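PDB 6OHK: flavodoxin from Fusobacterium nucleatum, which binds flavin mononucleotide and probably serves as a low-potential electron donor to a number of redox enzymes. Local coordinates for residues Lys44-Glu47 and Asn51-Leu54; Tyr106-Val111 and Gly116-Phe121. The protein carries 1 engineered substitution. All blocks are in the same frame, centred on the assembly; numbering follows the deposited sequence.

Contact 1 (Lys44-Glu47 and Asn51-Leu54); sequences KEIE and NLIL
Ile46 and Leu52 meet methyl to methyl, an instance of how a short 3-10 turn can be seated on a sheet by one buried side chain. The closest approach is between Ile46 CG2 and Leu52 CD1, 3.8 Å apart, and the two side chains run across each other at about a right angle. Leu52 also brings both of its methyls near the turn's backbone: Leu52 CD1 lies 4.2 Å and Leu52 CD2 4.1 Å from Ile46 O. The other branch of Ile46 reaches further along the strand, where its terminal CD1 comes within 4.3 Å of Leu54 CD2, a looser touch. The division of labour follows from the first torsion of Ile46 (chi1 -71°), which sets CG2 opposite the backbone N and CG1 opposite the carbonyl carbon; with the second torsion extended at 177°, CD1 is carried out to Leu54 while CG2 stays by Leu52. All three touching residues are buried, and their side chains meet one another by apolar contacts alone. Behind them, the turn is closed by the backbone bond from Glu47 N to Lys44 O, 3.2 Å long, and Glu47 O receives Lys83 NZ. Leu52 is held in the sheet by backbone bonds to Val84 and Gly86. The turn lies in the connection between strands 34-38 and 51-59 of the flavodoxin fold. Ile46 also rests on Phe10 of strand 7-11 and on Ile78 and Phe80, while Leu52 and Leu54 pack against Val85 of strand 84-90; on the other face of strand 51-59, Ile53 meets helix 154-166.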
ATOM      1  N   LYS A  44      12.252   9.880  -3.518  1.00 11.99           N
ATOM      2  CA  LYS A  44      13.166   9.621  -4.618  1.00 14.29           C
ATOM      3  C   LYS A  44      13.698   8.190  -4.592  1.00 13.16           C
ATOM      4  O   LYS A  44      13.950   7.617  -5.665  1.00 14.00           O
ATOM      5  CB  LYS A  44      14.283  10.646  -4.677  1.00 20.66           C
ATOM      6  CG  LYS A  44      15.213  10.602  -3.532  1.00 22.10           C
ATOM      7  CD  LYS A  44      16.282  11.710  -3.687  1.00 35.80           C
ATOM      8  CE  LYS A  44      17.143  11.884  -2.436  1.00 47.44           C
ATOM      9  NZ  LYS A  44      16.394  12.378  -1.220  1.00 49.54           N
ATOM     10  N   GLU A  45      13.826   7.574  -3.418  1.00 11.50           N
ATOM     11  CA  GLU A  45      14.367   6.223  -3.329  1.00 11.08           C
ATOM     12  C   GLU A  45      13.456   5.164  -3.914  1.00  9.93           C
ATOM     13  O   GLU A  45      13.910   4.031  -4.081  1.00 10.85           O
ATOM     14  CB  GLU A  45      14.741   5.861  -1.897  1.00 11.71           C
ATOM     15  CG  GLU A  45      15.838   6.726  -1.306  1.00 14.29           C
ATOM     16  CD  GLU A  45      15.354   8.034  -0.699  1.00 17.88           C
ATOM     17  OE1 GLU A  45      14.141   8.390  -0.750  1.00 14.76           O
ATOM     18  OE2 GLU A  45      16.250   8.730  -0.139  1.00 18.29           O
ATOM     19  N   ILE A  46      12.203   5.474  -4.229  1.00 10.20           N
ATOM     20  CA  ILE A  46      11.359   4.481  -4.880  1.00 10.59           C
ATOM     21  C   ILE A  46      12.014   3.981  -6.157  1.00 10.95           C
ATOM     22  O   ILE A  46      11.841   2.820  -6.544  1.00 12.29           O
ATOM     23  CB  ILE A  46       9.953   5.084  -5.104  1.00 11.23           C
ATOM     24  CG1 ILE A  46       9.251   5.215  -3.760  1.00 12.69           C
ATOM     25  CG2 ILE A  46       9.127   4.262  -6.113  1.00 13.66           C
ATOM     26  CD1 ILE A  46       7.862   5.856  -3.728  1.00 13.94           C
ATOM     27  N   GLU A  47      12.779   4.841  -6.841  1.00 11.69           N
ATOM     28  CA  GLU A  47      13.476   4.451  -8.067  1.00 13.41           C
ATOM     29  C   GLU A  47      14.426   3.283  -7.845  1.00 13.42           C
ATOM     30  O   GLU A  47      14.732   2.543  -8.803  1.00 14.31           O
ATOM     31  CB  GLU A  47      14.263   5.649  -8.598  1.00 18.44           C
ATOM     32  CG  GLU A  47      14.398   5.797 -10.098  1.00 39.08           C
ATOM     33  CD  GLU A  47      14.738   7.243 -10.449  1.00 57.88           C
ATOM     34  OE1 GLU A  47      13.914   7.928 -11.106  1.00 49.44           O
ATOM     35  OE2 GLU A  47      15.815   7.706 -10.011  1.00 57.87           O
ATOM     36  N   ASN A  51      11.023  -4.259  -6.071  1.00  9.39           N
ATOM     37  CA  ASN A  51       9.920  -4.747  -5.272  1.00  9.26           C
ATOM     38  C   ASN A  51       9.550  -3.648  -4.292  1.00  8.54           C
ATOM     39  O   ASN A  51      10.424  -3.159  -3.573  1.00  9.42           O
ATOM     40  CB  ASN A  51      10.359  -5.974  -4.472  1.00 10.31           C
ATOM     41  CG  ASN A  51      10.745  -7.138  -5.349  1.00 10.09           C
ATOM     42  OD1 ASN A  51      10.169  -7.319  -6.419  1.00 11.05           O
ATOM     43  ND2 ASN A  51      11.708  -7.942  -4.892  1.00 11.02           N
ATOM     44  N   LEU A  52       8.275  -3.253  -4.259  1.00  7.98           N
ATOM     45  CA  LEU A  52       7.822  -2.120  -3.461  1.00  8.16           C
ATOM     46  C   LEU A  52       6.549  -2.448  -2.719  1.00  7.50           C
ATOM     47  O   LEU A  52       5.662  -3.127  -3.235  1.00  8.61           O
ATOM     48  CB  LEU A  52       7.520  -0.950  -4.389  1.00  8.29           C
ATOM     49  CG  LEU A  52       8.731  -0.262  -5.008  1.00  9.79           C
ATOM     50  CD1 LEU A  52       8.300   0.595  -6.183  1.00 12.76           C
ATOM     51  CD2 LEU A  52       9.459   0.600  -3.995  1.00 10.04           C
ATOM     52  N   ILE A  53       6.457  -1.917  -1.506  1.00  7.88           N
ATOM     53  CA  ILE A  53       5.213  -1.871  -0.737  1.00  7.21           C
ATOM     54  C   ILE A  53       4.973  -0.419  -0.359  1.00  7.24           C
ATOM     55  O   ILE A  53       5.811   0.189   0.323  1.00  8.22           O
ATOM     56  CB  ILE A  53       5.311  -2.752   0.514  1.00  7.50           C
ATOM     57  CG1 ILE A  53       5.537  -4.213   0.132  1.00  8.60           C
ATOM     58  CG2 ILE A  53       4.060  -2.571   1.394  1.00  9.11           C
ATOM     59  CD1 ILE A  53       5.822  -5.128   1.318  1.00  9.74           C
ATOM     60  N   LEU A  54       3.874   0.154  -0.825  1.00  7.37           N
ATOM     61  CA  LEU A  54       3.537   1.560  -0.592  1.00  7.15           C
ATOM     62  C   LEU A  54       2.314   1.607   0.299  1.00  7.52           C
ATOM     63  O   LEU A  54       1.310   0.963  -0.000  1.00  8.54           O
ATOM     64  CB  LEU A  54       3.239   2.278  -1.913  1.00  8.01           C
ATOM     65  CG  LEU A  54       4.232   2.044  -3.050  1.00  8.86           C
ATOM     66  CD1 LEU A  54       3.813   2.890  -4.248  1.00 10.58           C
ATOM     67  CD2 LEU A  54       5.672   2.337  -2.682  1.00  8.50           C
TER

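Contact 2 (Tyr106-Val111 and Gly116-Phe121); sequences YLYDIV and GKVVGF
The ring of Tyr108 meets Val118 and Phe121 obliquely, neither squarely over a face nor squarely at an edge, and Asp109 OD1, salt-bridged to Arg105, lies at its edge, in its plane. Tyr108 OH lies at the edge of the Phe121 ring, in its plane, as does CG1 of Val118, a neighbour on the same segment as Phe121. This is the return half of a beta-alpha-beta unit of the flavodoxin fold, in which helix 103-113 follows strand 84-90 and leads to strand 117-118, and it illustrates how a helix is fitted to the strand that comes after it. Tyr108 CE2 lies 3.8 Å from Phe121 CZ, and the hydroxyl continues past to bring Tyr108 OH 3.7 Å from the same carbon. The two aromatic side chains cross at about a right angle. Nearer the root of the tyrosine, Tyr108 CD2 lies 3.8 Å from Val118 CG2. The first torsion of Tyr108 (chi1 180°) extends the ring directly opposite its backbone N, so that a side chain whose first bond runs past the strand still delivers its far end to it.

Three residues on, Val111 meets the same methyl: Val111 CG1 is 3.8 Å from Val118 CG2, which Tyr108 and Val111 therefore share. Beyond these side chains, Ile141 of strand 139-145 touches both Tyr108 and Phe121, and Val111 also packs on Val85 of strand 84-90. Lys117 turns the other way, to a salt bridge with Glu168. Where the chain comes back, Val111 CG1 lies 4.0 Å from Gly116 CA, and the backbone joins the segments directly: Gly116 N donates to Val111 O over 2.9 Å, with an N-H...O angle of 152° and the donor tilted 28° from the carbonyl plane.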
ATOM      1  N   TYR A 106      -4.695   6.867  -5.791  1.00  9.91           N
ATOM      2  CA  TYR A 106      -3.731   7.816  -6.348  1.00 12.12           C
ATOM      3  C   TYR A 106      -2.412   7.137  -6.681  1.00 11.06           C
ATOM      4  O   TYR A 106      -1.791   7.430  -7.710  1.00 13.59           O
ATOM      5  CB  TYR A 106      -3.500   8.977  -5.381  1.00 12.51           C
ATOM      6  CG  TYR A 106      -4.715   9.837  -5.259  1.00 12.48           C
ATOM      7  CD1 TYR A 106      -5.675   9.586  -4.287  1.00 13.18           C
ATOM      8  CD2 TYR A 106      -4.916  10.902  -6.122  1.00 14.48           C
ATOM      9  CE1 TYR A 106      -6.814  10.333  -4.215  1.00 14.88           C
ATOM     10  CE2 TYR A 106      -6.061  11.678  -6.032  1.00 15.37           C
ATOM     11  CZ  TYR A 106      -6.991  11.381  -5.074  1.00 15.82           C
ATOM     12  OH  TYR A 106      -8.147  12.160  -4.981  1.00 20.67           O
ATOM     13  N   LEU A 107      -1.969   6.212  -5.826  1.00 10.61           N
ATOM     14  CA  LEU A 107      -0.722   5.498  -6.050  1.00  9.94           C
ATOM     15  C   LEU A 107      -0.879   4.497  -7.179  1.00 10.51           C
ATOM     16  O   LEU A 107      -0.012   4.395  -8.067  1.00 11.01           O
ATOM     17  CB  LEU A 107      -0.289   4.830  -4.745  1.00 10.57           C
ATOM     18  CG  LEU A 107      -0.195   5.762  -3.540  1.00 11.12           C
ATOM     19  CD1 LEU A 107       0.288   4.969  -2.328  1.00 14.36           C
ATOM     20  CD2 LEU A 107       0.739   6.933  -3.786  1.00 14.65           C
ATOM     21  N   TYR A 108      -1.974   3.737  -7.163  1.00 10.04           N
ATOM     22  CA  TYR A 108      -2.239   2.739  -8.201  1.00 10.38           C
ATOM     23  C   TYR A 108      -2.166   3.351  -9.587  1.00  9.95           C
ATOM     24  O   TYR A 108      -1.524   2.812 -10.492  1.00 10.74           O
ATOM     25  CB  TYR A 108      -3.638   2.167  -7.985  1.00 10.21           C
ATOM     26  CG  TYR A 108      -4.054   1.122  -9.001  1.00  9.83           C
ATOM     27  CD1 TYR A 108      -4.703   1.450 -10.176  1.00 11.98           C
ATOM     28  CD2 TYR A 108      -3.787  -0.210  -8.771  1.00 10.35           C
ATOM     29  CE1 TYR A 108      -5.076   0.450 -11.095  1.00 12.54           C
ATOM     30  CE2 TYR A 108      -4.146  -1.190  -9.655  1.00 11.74           C
ATOM     31  CZ  TYR A 108      -4.793  -0.861 -10.810  1.00 12.13           C
ATOM     32  OH  TYR A 108      -5.156  -1.893 -11.687  1.00 14.00           O
ATOM     33  N   ASP A 109      -2.862   4.466  -9.781  1.00 10.31           N
ATOM     34  CA  ASP A 109      -2.973   4.994 -11.138  1.00 11.67           C
ATOM     35  C   ASP A 109      -1.615   5.409 -11.669  1.00 11.86           C
ATOM     36  O   ASP A 109      -1.334   5.223 -12.862  1.00 12.65           O
ATOM     37  CB  ASP A 109      -3.922   6.181 -11.152  1.00 13.44           C
ATOM     38  CG  ASP A 109      -5.408   5.777 -11.098  1.00 13.62           C
ATOM     39  OD1 ASP A 109      -5.747   4.602 -11.238  1.00 14.54           O
ATOM     40  OD2 ASP A 109      -6.234   6.704 -10.912  1.00 18.20           O
ATOM     41  N   ILE A 110      -0.753   5.934 -10.800  1.00 11.04           N
ATOM     42  CA  ILE A 110       0.586   6.330 -11.230  1.00 12.17           C
ATOM     43  C   ILE A 110       1.451   5.123 -11.540  1.00 12.09           C
ATOM     44  O   ILE A 110       2.131   5.089 -12.574  1.00 11.57           O
ATOM     45  CB  ILE A 110       1.239   7.244 -10.180  1.00 12.77           C
ATOM     46  CG1 ILE A 110       0.509   8.580 -10.148  1.00 14.35           C
ATOM     47  CG2 ILE A 110       2.719   7.422 -10.483  1.00 13.94           C
ATOM     48  CD1 ILE A 110       0.776   9.455  -8.953  1.00 14.82           C
ATOM     49  N   VAL A 111       1.463   4.111 -10.668  1.00 11.25           N
ATOM     50  CA  VAL A 111       2.267   2.926 -10.911  1.00 11.50           C
ATOM     51  C   VAL A 111       1.898   2.317 -12.250  1.00 11.88           C
ATOM     52  O   VAL A 111       2.766   1.967 -13.054  1.00 12.39           O
ATOM     53  CB  VAL A 111       2.088   1.915  -9.756  1.00 12.86           C
ATOM     54  CG1 VAL A 111       2.764   0.611 -10.096  1.00 13.13           C
ATOM     55  CG2 VAL A 111       2.642   2.492  -8.485  1.00 13.13           C
ATOM     56  N   GLY A 116       4.426  -0.047 -14.247  1.00 12.22           N
ATOM     57  CA  GLY A 116       4.589  -1.043 -13.206  1.00 13.08           C
ATOM     58  C   GLY A 116       3.441  -2.009 -13.150  1.00 11.29           C
ATOM     59  O   GLY A 116       2.401  -1.838 -13.794  1.00 14.11           O
ATOM     60  N   LYS A 117       3.621  -3.023 -12.330  1.00 10.72           N
ATOM     61  CA  LYS A 117       2.608  -4.028 -12.072  1.00 11.43           C
ATOM     62  C   LYS A 117       2.175  -3.918 -10.618  1.00 10.77           C
ATOM     63  O   LYS A 117       3.033  -3.956  -9.740  1.00 12.08           O
ATOM     64  CB  LYS A 117       3.288  -5.395 -12.307  1.00 16.70           C
ATOM     65  CG  LYS A 117       2.412  -6.587 -12.264  1.00 20.89           C
ATOM     66  CD  LYS A 117       3.196  -7.868 -12.569  1.00 16.04           C
ATOM     67  CE  LYS A 117       2.158  -8.967 -12.837  1.00 26.21           C
ATOM     68  NZ  LYS A 117       2.759 -10.260 -13.241  1.00 26.13           N
ATOM     69  N   VAL A 118       0.874  -3.864 -10.354  1.00 10.77           N
ATOM     70  CA  VAL A 118       0.339  -3.873  -8.997  1.00 10.18           C
ATOM     71  C   VAL A 118      -0.158  -5.271  -8.700  1.00 10.24           C
ATOM     72  O   VAL A 118      -0.936  -5.846  -9.483  1.00 12.72           O
ATOM     73  CB  VAL A 118      -0.786  -2.839  -8.816  1.00 10.85           C
ATOM     74  CG1 VAL A 118      -1.378  -2.949  -7.416  1.00 11.84           C
ATOM     75  CG2 VAL A 118      -0.209  -1.460  -9.068  1.00 12.78           C
ATOM     76  N   VAL A 119       0.289  -5.835  -7.604  1.00  9.67           N
ATOM     77  CA  VAL A 119      -0.046  -7.187  -7.199  1.00 10.71           C
ATOM     78  C   VAL A 119      -0.749  -7.162  -5.847  1.00 10.08           C
ATOM     79  O   VAL A 119      -0.742  -6.149  -5.155  1.00 11.87           O
ATOM     80  CB  VAL A 119       1.222  -8.069  -7.154  1.00 10.43           C
ATOM     81  CG1 VAL A 119       1.847  -8.193  -8.548  1.00 11.80           C
ATOM     82  CG2 VAL A 119       2.250  -7.505  -6.182  1.00 10.99           C
ATOM     83  N   GLY A 120      -1.346  -8.284  -5.456  1.00 11.05           N
ATOM     84  CA  GLY A 120      -1.997  -8.340  -4.168  1.00 12.32           C
ATOM     85  C   GLY A 120      -3.349  -7.664  -4.100  1.00 10.68           C
ATOM     86  O   GLY A 120      -3.667  -7.023  -3.099  1.00 11.03           O
ATOM     87  N   PHE A 121      -4.155  -7.799  -5.137  1.00 10.96           N
ATOM     88  CA  PHE A 121      -5.563  -7.437  -4.998  1.00 10.05           C
ATOM     89  C   PHE A 121      -6.208  -8.337  -3.938  1.00 12.04           C
ATOM     90  O   PHE A 121      -5.783  -9.462  -3.693  1.00 13.39           O
ATOM     91  CB  PHE A 121      -6.308  -7.600  -6.326  1.00 11.42           C
ATOM     92  CG  PHE A 121      -6.035  -6.560  -7.342  1.00 11.51           C
ATOM     93  CD1 PHE A 121      -5.001  -5.654  -7.244  1.00 12.22           C
ATOM     94  CD2 PHE A 121      -6.883  -6.485  -8.452  1.00 13.57           C
ATOM     95  CE1 PHE A 121      -4.826  -4.711  -8.234  1.00 12.48           C
ATOM     96  CE2 PHE A 121      -6.703  -5.561  -9.438  1.00 14.46           C
ATOM     97  CZ  PHE A 121      -5.656  -4.657  -9.348  1.00 12.58           C
TER

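Overall arrangement
Followed from the N terminus, the chain first passes strand 7-11, helix 17-28 and strand 34-38, and then closes contact 1 across a gap of three residues, setting strand 51-59 against the turn 44-47. Contact 2 comes later and closes across four residues, where helix 103-113 gives way to strand 117-118. The two are in series, neither nested nor crossed, with about 12 Å between their centres. Both reach the same sheet, where strand 84-90 runs between strands 51-59 and 117-118 and pairs in parallel with each. They also touch directly: Leu54 CB of contact 1 lies 4.0 Å from Leu107 CD1 of contact 2, so strand 51-59 packs against helix 103-113.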